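PDB 6A6E: cysteine desulfurase from Fervidobacterium islandicum, which catalyses removal of sulfur from L-cysteine with the help of pyridoxal phosphate, probably supplying it for iron-sulfur cluster assembly as other SufS enzymes do. Local coordinates for residues Ile128-His133 against Ile154-Lys159; Gly190-Ile195 against Ser341-Val346; Glu333-Ile338 against Ile390-Ser395. All blocks are in the same frame, centred on the assembly; numbering follows the deposited sequence.

Interaction 1 (Ile128-His133 against Ile154-Lys159); sequences ISQVEH and ITADEK. With PLP (pyridoxal-5'-phosphate), chain E.
Q130 reaches across to the chain at T155 and A156 with its amide oxygen: A156 N donates to Q130 OE1 over 3.0 Å in a nearly straight bond, the donor tilted from the amide plane. The Q130 side chain, extended beyond CG, runs beside that of T155, both pointing the same way. A water donates to the same OE1 and to A156 O, so two donors grip one oxygen. An alanine in place of Q130 would probably leave A156 N without its acceptor and the water with one mate fewer. V131 CG1 packs on A156 CB at 3.9 Å. Behind these side chains, two backbone bonds, I154 N to I128 O (2.8 Å) and Q130 N to I154 O (3.1 Å), close a parallel bridge between S129 and I154. A type I beta turn runs from S129 to E132; S129 OG accepts from V131 N, an ST turn, and donates to E132 OE1 at 2.7 Å, and that carboxylate also bonds T183 N and N136. H133 follows the turn, and PLP C6 lies over the middle of its ring, 3.6 Å above the plane. A histidine stacked on the cofactor ring is typical of cysteine desulfurases in the class V aminotransferase family.

Interaction 2 (Gly190-Ile195 against Ser341-Val346); sequences GQEMPI and SHKSLV
G190 lies against H342, K343 and L345 with no side chain between, and its carbonyl oxygen accepts from K343 N at 2.9 Å with an N-H...O angle of 172°. A side chain here would run into the H342 ring and the carbonyl oxygens of K343 and L345, and the positive phi, 78°, also favours glycine. L345 CD1 sits 3.5 Å from G190 N, and H342 NE2 donates to L345 O within the same segment. At Q191 the backbones are bridged opposite H342; the Q191 side chain starts away from the other segment, yet its CG still touches S341 OG at 3.5 Å. That hydroxyl is hydrogen-bonded to D339, and Q191 NE2 to I162 O. E192 N then donates to S341 O over 2.8 Å, again almost straight. The E192 side chain, extended beyond CG, crosses the stem of K343, bringing OE2 to 3.4 Å from K343 CG. The opposite charges do not meet: E192 OE1 stays 5.6 Å from K343 NZ and makes its salt bridge with K218, while NZ bonds S340 O. The join is therefore chiefly one of main-chain amides and carbonyls, with the E192–K343 attraction probably no more than a long-range addition.

Interaction 3 (Glu333-Ile338 against Ile390-Ser395); sequences EVYGPI and IDFPNS
Strand 332-334 is one of the two outer strands of the C-terminal sheet in this chain, and here it meets the loop leading from helix 378-387 into strand 396-400, through an offset edge-to-face aromatic pair. The edge of F392 is turned toward the face of Y335, with ring centroids 5.8 Å apart and planes at 80°. F392 CG is anti to the backbone N (chi1 -175°), and the ring beyond it meets Y335, CE1 leading at 3.7 Å from Y335 CZ. L384 of helix 378-387 packs against both rings. The hydroxyl of Y335 donates to E333 OE1 at 2.7 Å, using the oxygen's anti lone pair, and is also hydrogen-bonded to N349 ND2 on strand 345-350; together these hold the hydroxyl in position. E333, extended beyond CG, crosses I390 at a slant, and I390 CG1 lies 3.6 Å from E333 OE1, an apolar group laid against a carboxylate. That carboxylate has further partners in the first residues of the loop: S388 OG at OE1 and K389 N at OE2. No hydrogen bond crosses directly between the two segments; the nearest polar approach to the phenylalanine is Y335 OH, in the plane of the F392 ring at its edge, 3.4 Å from CE1.

In the fold
The three contacts form a connected set on one side of the chain's centre, their own centres 13 to 16 Å apart. Interaction 1 belongs to the sheet that holds strands 125-129 and 150-154 and carries H133 to pyridoxal phosphate; interaction 2 meets it where V131 CG2 packs on M193 CE at 3.7 Å. K159 probably bonds to interaction 3 twice, NZ to V334 O and O to G336 N, each at 2.9 Å. Interaction 2 and these K159 bonds join the cofactor-bearing sheet to the C-terminal part. Between 2 and 3, H342 ND1 lies 2.7 Å from P337 O, a probable hydrogen bond, and their strands 345-350 and 332-334 are neighbours. The L345 side chain is about 7 Å from the cofactor.

Interaction 1 (Ile128-His133 against Ile154-Lys159)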
ATOM      1  N   ILE A 128      -7.877  -3.036  25.167  1.00 19.92           N
ATOM      2  CA  ILE A 128      -6.546  -2.585  24.718  1.00 22.21           C
ATOM      3  C   ILE A 128      -5.755  -2.017  25.885  1.00 24.78           C
ATOM      4  O   ILE A 128      -6.199  -2.121  26.992  1.00 25.36           O
ATOM      5  CB  ILE A 128      -6.673  -1.577  23.567  1.00 22.32           C
ATOM      6  CG1 ILE A 128      -7.415  -0.331  23.973  1.00 24.88           C
ATOM      7  CG2 ILE A 128      -7.405  -2.219  22.393  1.00 19.68           C
ATOM      8  CD1 ILE A 128      -7.602   0.648  22.809  1.00 26.45           C
ATOM      9  N   SER A 129      -4.559  -1.491  25.671  1.00 26.57           N
ATOM     10  CA  SER A 129      -3.830  -0.893  26.758  1.00 24.97           C
ATOM     11  C   SER A 129      -3.791   0.638  26.625  1.00 24.17           C
ATOM     12  O   SER A 129      -3.990   1.181  25.542  1.00 20.19           O
ATOM     13  CB  SER A 129      -2.427  -1.464  26.824  1.00 24.95           C
ATOM     14  OG  SER A 129      -1.522  -0.605  26.192  1.00 28.44           O
ATOM     15  N   GLN A 130      -3.511   1.326  27.744  1.00 21.53           N
ATOM     16  CA  GLN A 130      -3.393   2.760  27.756  1.00 21.44           C
ATOM     17  C   GLN A 130      -2.184   3.282  26.966  1.00 21.41           C
ATOM     18  O   GLN A 130      -2.127   4.470  26.651  1.00 23.56           O
ATOM     19  CB  GLN A 130      -3.320   3.309  29.204  1.00 21.40           C
ATOM     20  CG  GLN A 130      -4.673   3.427  29.838  1.00 23.12           C
ATOM     21  CD  GLN A 130      -4.714   4.123  31.221  1.00 24.98           C
ATOM     22  OE1 GLN A 130      -3.751   4.149  31.975  1.00 20.47           O
ATOM     23  NE2 GLN A 130      -5.883   4.690  31.528  1.00 21.38           N
ATOM     24  N   VAL A 131      -1.193   2.454  26.704  1.00 18.78           N
ATOM     25  CA  VAL A 131      -0.035   2.949  26.005  1.00 20.66           C
ATOM     26  C   VAL A 131      -0.089   2.694  24.483  1.00 21.32           C
ATOM     27  O   VAL A 131       0.922   2.893  23.781  1.00 27.14           O
ATOM     28  CB  VAL A 131       1.254   2.341  26.609  1.00 22.08           C
ATOM     29  CG1 VAL A 131       1.192   2.390  28.132  1.00 24.02           C
ATOM     30  CG2 VAL A 131       1.464   0.914  26.186  1.00 22.47           C
ATOM     31  N   GLU A 132      -1.221   2.269  23.939  1.00 21.24           N
ATOM     32  CA  GLU A 132      -1.279   1.970  22.465  1.00 19.31           C
ATOM     33  C   GLU A 132      -1.026   3.219  21.589  1.00 17.99           C
ATOM     34  O   GLU A 132      -1.412   4.345  21.906  1.00 18.88           O
ATOM     35  CB  GLU A 132      -2.589   1.368  22.062  1.00 22.08           C
ATOM     36  CG  GLU A 132      -2.946   0.083  22.775  1.00 25.85           C
ATOM     37  CD  GLU A 132      -1.849  -0.958  22.652  1.00 29.37           C
ATOM     38  OE1 GLU A 132      -1.541  -1.672  23.664  1.00 28.90           O
ATOM     39  OE2 GLU A 132      -1.312  -1.084  21.512  1.00 28.93           O
ATOM     40  N   HIS A 133      -0.295   2.977  20.537  1.00 17.63           N
ATOM     41  CA  HIS A 133      -0.220   3.817  19.372  1.00 18.17           C
ATOM     42  C   HIS A 133      -1.629   4.044  18.789  1.00 17.45           C
ATOM     43  O   HIS A 133      -2.520   3.202  18.907  1.00 17.81           O
ATOM     44  CB  HIS A 133       0.766   3.153  18.392  1.00 20.06           C
ATOM     45  CG  HIS A 133       1.105   3.973  17.172  1.00 19.31           C
ATOM     46  ND1 HIS A 133       0.195   4.216  16.156  1.00 19.90           N
ATOM     47  CD2 HIS A 133       2.273   4.519  16.772  1.00 18.67           C
ATOM     48  CE1 HIS A 133       0.775   4.933  15.212  1.00 19.04           C
ATOM     49  NE2 HIS A 133       2.034   5.138  15.565  1.00 20.35           N
ATOM     50  N   ILE A 154      -6.312  -1.760  29.809  1.00 24.23           N
ATOM     51  CA  ILE A 154      -5.369  -2.128  30.859  1.00 25.62           C
ATOM     52  C   ILE A 154      -4.615  -0.863  31.240  1.00 27.81           C
ATOM     53  O   ILE A 154      -4.051  -0.199  30.341  1.00 24.07           O
ATOM     54  CB  ILE A 154      -4.379  -3.154  30.337  1.00 26.52           C
ATOM     55  CG1 ILE A 154      -5.125  -4.425  29.869  1.00 27.85           C
ATOM     56  CG2 ILE A 154      -3.321  -3.444  31.369  1.00 28.42           C
ATOM     57  CD1 ILE A 154      -4.242  -5.322  29.045  1.00 29.66           C
ATOM     58  N   THR A 155      -4.614  -0.489  32.521  1.00 22.46           N
ATOM     59  CA  THR A 155      -4.067   0.833  32.897  1.00 24.48           C
ATOM     60  C   THR A 155      -2.571   0.780  33.107  1.00 22.74           C
ATOM     61  O   THR A 155      -2.010  -0.256  33.443  1.00 25.67           O
ATOM     62  CB  THR A 155      -4.707   1.372  34.183  1.00 29.54           C
ATOM     63  OG1 THR A 155      -4.504   0.414  35.181  1.00 32.12           O
ATOM     64  CG2 THR A 155      -6.180   1.494  34.028  1.00 29.18           C
ATOM     65  N   ALA A 156      -1.908   1.880  32.801  1.00 19.79           N
ATOM     66  CA  ALA A 156      -0.505   2.020  32.977  1.00 21.01           C
ATOM     67  C   ALA A 156      -0.249   2.822  34.239  1.00 24.90           C
ATOM     68  O   ALA A 156      -1.149   3.554  34.670  1.00 25.18           O
ATOM     69  CB  ALA A 156       0.090   2.776  31.812  1.00 19.61           C
ATOM     70  N   ASP A 157       0.962   2.717  34.790  1.00 23.72           N
ATOM     71  CA  ASP A 157       1.289   3.475  35.968  1.00 29.19           C
ATOM     72  C   ASP A 157       1.796   4.857  35.509  1.00 31.48           C
ATOM     73  O   ASP A 157       1.768   5.199  34.289  1.00 29.51           O
ATOM     74  CB  ASP A 157       2.251   2.705  36.931  1.00 26.98           C
ATOM     75  CG  ASP A 157       3.695   2.648  36.447  1.00 30.93           C
ATOM     76  OD1 ASP A 157       4.051   3.307  35.433  1.00 28.53           O
ATOM     77  OD2 ASP A 157       4.524   1.951  37.107  1.00 30.61           O
ATOM     78  N   GLU A 158       2.312   5.621  36.463  1.00 30.29           N
ATOM     79  CA  GLU A 158       2.503   7.034  36.249  1.00 34.34           C
ATOM     80  C   GLU A 158       3.803   7.273  35.502  1.00 29.56           C
ATOM     81  O   GLU A 158       4.053   8.379  35.084  1.00 30.29           O
ATOM     82  CB  GLU A 158       2.392   7.820  37.569  1.00 38.96           C
ATOM     83  CG  GLU A 158       3.549   7.663  38.532  1.00 48.44           C
ATOM     84  CD  GLU A 158       3.388   8.530  39.806  1.00 57.55           C
ATOM     85  OE1 GLU A 158       2.267   9.047  40.115  1.00 56.17           O
ATOM     86  OE2 GLU A 158       4.414   8.701  40.491  1.00 56.14           O
ATOM     87  N   LYS A 159       4.596   6.209  35.306  1.00 29.33           N
ATOM     88  CA  LYS A 159       5.752   6.219  34.412  1.00 29.24           C
ATOM     89  C   LYS A 159       5.409   5.565  33.012  1.00 23.57           C
ATOM     90  O   LYS A 159       6.271   5.384  32.171  1.00 22.94           O
ATOM     91  CB  LYS A 159       6.944   5.553  35.098  1.00 30.42           C
ATOM     92  CG  LYS A 159       7.715   6.445  36.072  1.00 35.11           C
ATOM     93  CD  LYS A 159       8.575   7.473  35.346  1.00 40.61           C
ATOM     94  CE  LYS A 159       9.477   8.274  36.279  1.00 40.28           C
ATOM     95  NZ  LYS A 159      10.200   9.344  35.497  1.00 40.12           N
TER
HETATM   96  N1  PLP E 501       2.214   0.703  16.374  1.00 19.48           N
HETATM   97  C2  PLP E 501       3.416   0.906  16.845  1.00 20.85           C
HETATM   98  C2A PLP E 501       3.761   0.494  18.237  1.00 22.09           C
HETATM   99  C3  PLP E 501       4.374   1.584  15.972  1.00 19.44           C
HETATM  100  O3  PLP E 501       5.582   1.824  16.449  1.00 26.25           O
HETATM  101  C4  PLP E 501       4.005   1.944  14.604  1.00 19.60           C
HETATM  102  C4A PLP E 501       4.925   2.531  13.649  1.00 18.76           C
HETATM  103  C5  PLP E 501       2.617   1.700  14.196  1.00 19.01           C
HETATM  104  C6  PLP E 501       1.827   1.094  15.126  1.00 19.13           C
HETATM  105  C5A PLP E 501       2.078   2.116  12.824  1.00 19.80           C
HETATM  106  O4P PLP E 501       2.795   1.750  11.654  1.00 18.93           O
HETATM  107  P   PLP E 501       2.537   2.311  10.154  1.00 19.91           P
HETATM  108  O1P PLP E 501       1.198   1.876   9.709  1.00 17.09           O
HETATM  109  O2P PLP E 501       2.762   3.785  10.335  1.00 20.06           O
HETATM  110  O3P PLP E 501       3.631   1.592   9.424  1.00 18.36           O
HETATM  111  O   HOH W   1      -3.348   5.591  34.280  1.00 38.23           O

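Interaction 2 (Gly190-Ile195 against Ser341-Val346)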
ATOM      1  N   GLY A 190       9.141   2.094  25.450  1.00 21.58           N
ATOM      2  CA  GLY A 190      10.179   1.080  25.117  1.00 19.90           C
ATOM      3  C   GLY A 190       9.870  -0.285  25.752  1.00 19.93           C
ATOM      4  O   GLY A 190      10.639  -1.230  25.616  1.00 22.40           O
ATOM      5  N   GLN A 191       8.756  -0.408  26.464  1.00 19.51           N
ATOM      6  CA  GLN A 191       8.489  -1.639  27.219  1.00 18.83           C
ATOM      7  C   GLN A 191       8.068  -2.794  26.299  1.00 19.60           C
ATOM      8  O   GLN A 191       7.014  -2.708  25.643  1.00 18.92           O
ATOM      9  CB  GLN A 191       7.373  -1.431  28.263  1.00 19.46           C
ATOM     10  CG  GLN A 191       7.192  -2.675  29.137  1.00 19.29           C
ATOM     11  CD  GLN A 191       6.060  -2.609  30.123  1.00 21.23           C
ATOM     12  OE1 GLN A 191       5.312  -1.641  30.157  1.00 23.11           O
ATOM     13  NE2 GLN A 191       5.887  -3.702  30.909  1.00 20.13           N
ATOM     14  N   GLU A 192       8.864  -3.860  26.254  1.00 20.34           N
ATOM     15  CA  GLU A 192       8.416  -5.127  25.672  1.00 22.44           C
ATOM     16  C   GLU A 192       7.371  -5.792  26.581  1.00 23.58           C
ATOM     17  O   GLU A 192       7.624  -5.990  27.740  1.00 22.71           O
ATOM     18  CB  GLU A 192       9.578  -6.078  25.433  1.00 24.45           C
ATOM     19  CG  GLU A 192      10.597  -5.507  24.429  1.00 26.31           C
ATOM     20  CD  GLU A 192      11.807  -6.405  24.176  1.00 30.74           C
ATOM     21  OE1 GLU A 192      11.994  -7.381  24.929  1.00 30.75           O
ATOM     22  OE2 GLU A 192      12.594  -6.132  23.217  1.00 32.21           O
ATOM     23  N   MET A 193       6.195  -6.101  26.028  1.00 21.42           N
ATOM     24  CA  MET A 193       5.090  -6.594  26.800  1.00 22.68           C
ATOM     25  C   MET A 193       5.159  -8.123  27.020  1.00 22.31           C
ATOM     26  O   MET A 193       5.663  -8.865  26.176  1.00 21.23           O
ATOM     27  CB  MET A 193       3.746  -6.232  26.144  1.00 21.33           C
ATOM     28  CG  MET A 193       3.459  -4.736  26.043  1.00 24.91           C
ATOM     29  SD  MET A 193       3.527  -3.853  27.650  1.00 25.81           S
ATOM     30  CE  MET A 193       3.387  -2.121  27.178  1.00 25.33           C
ATOM     31  N   PRO A 194       4.601  -8.576  28.140  1.00 23.50           N
ATOM     32  CA  PRO A 194       4.560  -9.974  28.495  1.00 23.68           C
ATOM     33  C   PRO A 194       3.424 -10.647  27.721  1.00 23.16           C
ATOM     34  O   PRO A 194       2.370 -10.990  28.261  1.00 19.87           O
ATOM     35  CB  PRO A 194       4.330  -9.920  30.024  1.00 24.59           C
ATOM     36  CG  PRO A 194       3.413  -8.756  30.181  1.00 26.61           C
ATOM     37  CD  PRO A 194       3.982  -7.729  29.183  1.00 24.48           C
ATOM     38  N   ILE A 195       3.650 -10.878  26.433  1.00 21.84           N
ATOM     39  CA  ILE A 195       2.605 -11.449  25.574  1.00 21.32           C
ATOM     40  C   ILE A 195       2.037 -12.816  26.031  1.00 21.70           C
ATOM     41  O   ILE A 195       0.795 -13.008  26.021  1.00 20.98           O
ATOM     42  CB  ILE A 195       3.123 -11.607  24.128  1.00 21.40           C
ATOM     43  CG1 ILE A 195       3.419 -10.234  23.553  1.00 23.17           C
ATOM     44  CG2 ILE A 195       2.078 -12.315  23.285  1.00 21.12           C
ATOM     45  CD1 ILE A 195       4.155 -10.287  22.225  1.00 27.08           C
ATOM     46  N   SER A 341      12.898  -5.155  30.517  1.00 26.90           N
ATOM     47  CA  SER A 341      11.814  -4.997  29.538  1.00 28.70           C
ATOM     48  C   SER A 341      11.980  -3.738  28.633  1.00 28.58           C
ATOM     49  O   SER A 341      11.376  -3.682  27.542  1.00 27.67           O
ATOM     50  CB  SER A 341      10.414  -5.004  30.188  1.00 28.00           C
ATOM     51  OG  SER A 341      10.077  -3.722  30.759  1.00 29.13           O
ATOM     52  N   HIS A 342      12.803  -2.773  29.038  1.00 24.60           N
ATOM     53  CA  HIS A 342      12.914  -1.506  28.305  1.00 25.90           C
ATOM     54  C   HIS A 342      13.908  -1.690  27.190  1.00 23.78           C
ATOM     55  O   HIS A 342      15.067  -1.955  27.450  1.00 22.30           O
ATOM     56  CB  HIS A 342      13.379  -0.375  29.251  1.00 27.23           C
ATOM     57  CG  HIS A 342      13.206   1.006  28.689  1.00 25.83           C
ATOM     58  ND1 HIS A 342      12.595   2.016  29.401  1.00 25.42           N
ATOM     59  CD2 HIS A 342      13.573   1.549  27.496  1.00 23.43           C
ATOM     60  CE1 HIS A 342      12.572   3.118  28.661  1.00 25.88           C
ATOM     61  NE2 HIS A 342      13.159   2.860  27.503  1.00 25.16           N
ATOM     62  N   LYS A 343      13.477  -1.610  25.937  1.00 21.66           N
ATOM     63  CA  LYS A 343      14.407  -1.781  24.819  1.00 21.35           C
ATOM     64  C   LYS A 343      14.175  -0.768  23.740  1.00 19.47           C
ATOM     65  O   LYS A 343      13.166  -0.132  23.745  1.00 18.77           O
ATOM     66  CB  LYS A 343      14.218  -3.191  24.221  1.00 26.37           C
ATOM     67  CG  LYS A 343      14.616  -4.320  25.193  1.00 29.88           C
ATOM     68  CD  LYS A 343      16.097  -4.591  25.042  1.00 35.63           C
ATOM     69  CE  LYS A 343      16.719  -5.555  26.063  1.00 43.04           C
ATOM     70  NZ  LYS A 343      16.477  -5.233  27.499  1.00 47.12           N
ATOM     71  N   SER A 344      15.170  -0.582  22.871  1.00 18.52           N
ATOM     72  CA  SER A 344      15.070   0.116  21.565  1.00 20.75           C
ATOM     73  C   SER A 344      15.121   1.620  21.649  1.00 18.70           C
ATOM     74  O   SER A 344      15.676   2.256  20.740  1.00 22.87           O
ATOM     75  CB  SER A 344      13.737  -0.149  20.829  1.00 21.06           C
ATOM     76  OG  SER A 344      13.702  -1.434  20.434  1.00 25.34           O
ATOM     77  N   LEU A 345      14.459   2.184  22.653  1.00 20.82           N
ATOM     78  CA  LEU A 345      14.223   3.613  22.688  1.00 20.43           C
ATOM     79  C   LEU A 345      13.996   4.180  24.080  1.00 21.26           C
ATOM     80  O   LEU A 345      13.516   3.483  24.972  1.00 20.74           O
ATOM     81  CB  LEU A 345      12.982   3.919  21.829  1.00 21.08           C
ATOM     82  CG  LEU A 345      11.651   3.282  22.276  1.00 22.25           C
ATOM     83  CD1 LEU A 345      10.914   4.197  23.223  1.00 23.82           C
ATOM     84  CD2 LEU A 345      10.737   2.857  21.098  1.00 21.51           C
ATOM     85  N   VAL A 346      14.284   5.485  24.199  1.00 19.39           N
ATOM     86  CA  VAL A 346      14.130   6.234  25.412  1.00 21.02           C
ATOM     87  C   VAL A 346      13.415   7.517  25.125  1.00 18.46           C
ATOM     88  O   VAL A 346      13.892   8.328  24.350  1.00 17.97           O
ATOM     89  CB  VAL A 346      15.527   6.546  26.019  1.00 22.33           C
ATOM     90  CG1 VAL A 346      15.419   7.368  27.331  1.00 23.89           C
ATOM     91  CG2 VAL A 346      16.167   5.238  26.338  1.00 24.47           C
TER

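Interaction 3 (Glu333-Ile338 against Ile390-Ser395)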
ATOM      1  N   GLU A 333      14.236  13.992  32.676  1.00 30.62           N
ATOM      2  CA  GLU A 333      13.203  13.075  33.198  1.00 27.09           C
ATOM      3  C   GLU A 333      12.959  11.949  32.108  1.00 29.51           C
ATOM      4  O   GLU A 333      12.678  12.274  30.958  1.00 30.61           O
ATOM      5  CB  GLU A 333      11.926  13.839  33.458  1.00 27.01           C
ATOM      6  CG  GLU A 333      10.806  13.014  34.049  1.00 28.06           C
ATOM      7  CD  GLU A 333       9.611  13.863  34.459  1.00 34.22           C
ATOM      8  OE1 GLU A 333       8.773  14.263  33.587  1.00 34.74           O
ATOM      9  OE2 GLU A 333       9.468  14.098  35.709  1.00 36.99           O
ATOM     10  N   VAL A 334      13.114  10.668  32.487  1.00 30.84           N
ATOM     11  CA  VAL A 334      13.006   9.495  31.603  1.00 28.24           C
ATOM     12  C   VAL A 334      11.669   8.762  31.828  1.00 28.63           C
ATOM     13  O   VAL A 334      11.256   8.600  32.940  1.00 25.20           O
ATOM     14  CB  VAL A 334      14.199   8.555  31.788  1.00 29.12           C
ATOM     15  CG1 VAL A 334      13.991   7.236  31.043  1.00 30.04           C
ATOM     16  CG2 VAL A 334      15.433   9.233  31.250  1.00 30.26           C
ATOM     17  N   TYR A 335      10.978   8.355  30.767  1.00 24.95           N
ATOM     18  CA  TYR A 335       9.711   7.618  30.923  1.00 24.31           C
ATOM     19  C   TYR A 335       9.888   6.151  30.623  1.00 24.55           C
ATOM     20  O   TYR A 335      10.816   5.745  29.928  1.00 27.11           O
ATOM     21  CB  TYR A 335       8.559   8.275  30.114  1.00 26.48           C
ATOM     22  CG  TYR A 335       8.571   9.787  30.319  1.00 24.20           C
ATOM     23  CD1 TYR A 335       8.049  10.358  31.457  1.00 26.41           C
ATOM     24  CD2 TYR A 335       9.225  10.606  29.425  1.00 25.58           C
ATOM     25  CE1 TYR A 335       8.134  11.726  31.704  1.00 24.98           C
ATOM     26  CE2 TYR A 335       9.298  11.977  29.623  1.00 25.94           C
ATOM     27  CZ  TYR A 335       8.803  12.530  30.789  1.00 27.59           C
ATOM     28  OH  TYR A 335       8.908  13.887  30.953  1.00 26.47           O
ATOM     29  N   GLY A 336       8.996   5.341  31.158  1.00 28.04           N
ATOM     30  CA  GLY A 336       9.033   3.905  30.924  1.00 29.11           C
ATOM     31  C   GLY A 336       9.706   3.143  32.074  1.00 28.90           C
ATOM     32  O   GLY A 336      10.132   3.741  33.032  1.00 24.84           O
ATOM     33  N   PRO A 337       9.775   1.812  31.974  1.00 28.96           N
ATOM     34  CA  PRO A 337      10.365   0.949  32.995  1.00 28.88           C
ATOM     35  C   PRO A 337      11.873   1.071  33.028  1.00 29.36           C
ATOM     36  O   PRO A 337      12.520   1.276  32.002  1.00 28.68           O
ATOM     37  CB  PRO A 337       9.967  -0.474  32.514  1.00 31.06           C
ATOM     38  CG  PRO A 337       9.919  -0.304  30.994  1.00 28.30           C
ATOM     39  CD  PRO A 337       9.238   1.023  30.845  1.00 28.60           C
ATOM     40  N   ILE A 338      12.443   0.965  34.216  1.00 34.46           N
ATOM     41  CA  ILE A 338      13.901   0.997  34.355  1.00 35.09           C
ATOM     42  C   ILE A 338      14.229  -0.422  34.744  1.00 36.70           C
ATOM     43  O   ILE A 338      14.391  -0.734  35.909  1.00 46.67           O
ATOM     44  CB  ILE A 338      14.407   2.001  35.433  1.00 37.44           C
ATOM     45  CG1 ILE A 338      13.740   3.365  35.298  1.00 34.28           C
ATOM     46  CG2 ILE A 338      15.927   2.132  35.329  1.00 39.16           C
ATOM     47  CD1 ILE A 338      14.193   4.116  34.041  1.00 39.91           C
ATOM     48  N   ILE A 390       8.374  17.682  36.691  1.00 46.91           N
ATOM     49  CA  ILE A 390       8.799  18.944  36.082  1.00 43.75           C
ATOM     50  C   ILE A 390       7.561  19.586  35.536  1.00 39.02           C
ATOM     51  O   ILE A 390       6.464  19.099  35.754  1.00 41.69           O
ATOM     52  CB  ILE A 390       9.850  18.747  34.946  1.00 47.68           C
ATOM     53  CG1 ILE A 390       9.308  17.795  33.845  1.00 49.26           C
ATOM     54  CG2 ILE A 390      11.146  18.240  35.537  1.00 45.20           C
ATOM     55  CD1 ILE A 390      10.099  17.779  32.549  1.00 50.55           C
ATOM     56  N   ASP A 391       7.737  20.685  34.830  1.00 42.74           N
ATOM     57  CA  ASP A 391       6.635  21.308  34.170  1.00 46.78           C
ATOM     58  C   ASP A 391       6.463  20.525  32.848  1.00 42.64           C
ATOM     59  O   ASP A 391       7.158  20.791  31.869  1.00 45.68           O
ATOM     60  CB  ASP A 391       6.993  22.779  33.938  1.00 54.86           C
ATOM     61  CG  ASP A 391       5.833  23.598  33.471  1.00 61.77           C
ATOM     62  OD1 ASP A 391       4.677  23.153  33.621  1.00 77.05           O
ATOM     63  OD2 ASP A 391       6.077  24.714  32.959  1.00 78.33           O
ATOM     64  N   PHE A 392       5.555  19.553  32.842  1.00 38.59           N
ATOM     65  CA  PHE A 392       5.454  18.572  31.765  1.00 34.21           C
ATOM     66  C   PHE A 392       4.824  19.204  30.523  1.00 34.16           C
ATOM     67  O   PHE A 392       3.681  19.640  30.551  1.00 31.37           O
ATOM     68  CB  PHE A 392       4.657  17.330  32.216  1.00 33.92           C
ATOM     69  CG  PHE A 392       4.611  16.200  31.183  1.00 28.80           C
ATOM     70  CD1 PHE A 392       5.713  15.407  30.961  1.00 30.48           C
ATOM     71  CD2 PHE A 392       3.441  15.929  30.463  1.00 30.04           C
ATOM     72  CE1 PHE A 392       5.674  14.378  30.020  1.00 27.24           C
ATOM     73  CE2 PHE A 392       3.381  14.898  29.533  1.00 27.02           C
ATOM     74  CZ  PHE A 392       4.508  14.129  29.307  1.00 26.61           C
ATOM     75  N   PRO A 393       5.559  19.185  29.410  1.00 32.49           N
ATOM     76  CA  PRO A 393       5.137  19.855  28.199  1.00 32.26           C
ATOM     77  C   PRO A 393       4.136  19.099  27.372  1.00 33.59           C
ATOM     78  O   PRO A 393       3.868  19.509  26.277  1.00 33.33           O
ATOM     79  CB  PRO A 393       6.451  20.020  27.438  1.00 33.57           C
ATOM     80  CG  PRO A 393       7.293  18.900  27.906  1.00 33.11           C
ATOM     81  CD  PRO A 393       6.946  18.694  29.327  1.00 31.97           C
ATOM     82  N   ASN A 394       3.597  17.993  27.862  1.00 35.71           N
ATOM     83  CA  ASN A 394       2.574  17.202  27.122  1.00 37.50           C
ATOM     84  C   ASN A 394       3.063  16.558  25.838  1.00 32.88           C
ATOM     85  O   ASN A 394       2.287  16.289  24.921  1.00 28.88           O
ATOM     86  CB  ASN A 394       1.322  18.033  26.884  1.00 41.43           C
ATOM     87  CG  ASN A 394       0.608  18.359  28.186  1.00 46.69           C
ATOM     88  OD1 ASN A 394       0.550  17.538  29.125  1.00 45.66           O
ATOM     89  ND2 ASN A 394       0.090  19.569  28.263  1.00 46.86           N
ATOM     90  N   SER A 395       4.361  16.275  25.852  1.00 28.39           N
ATOM     91  CA  SER A 395       5.099  15.718  24.765  1.00 27.82           C
ATOM     92  C   SER A 395       6.444  15.341  25.305  1.00 25.63           C
ATOM     93  O   SER A 395       6.771  15.684  26.463  1.00 25.05           O
ATOM     94  CB  SER A 395       5.278  16.716  23.608  1.00 30.85           C
ATOM     95  OG  SER A 395       5.670  17.976  24.093  1.00 37.14           O
TER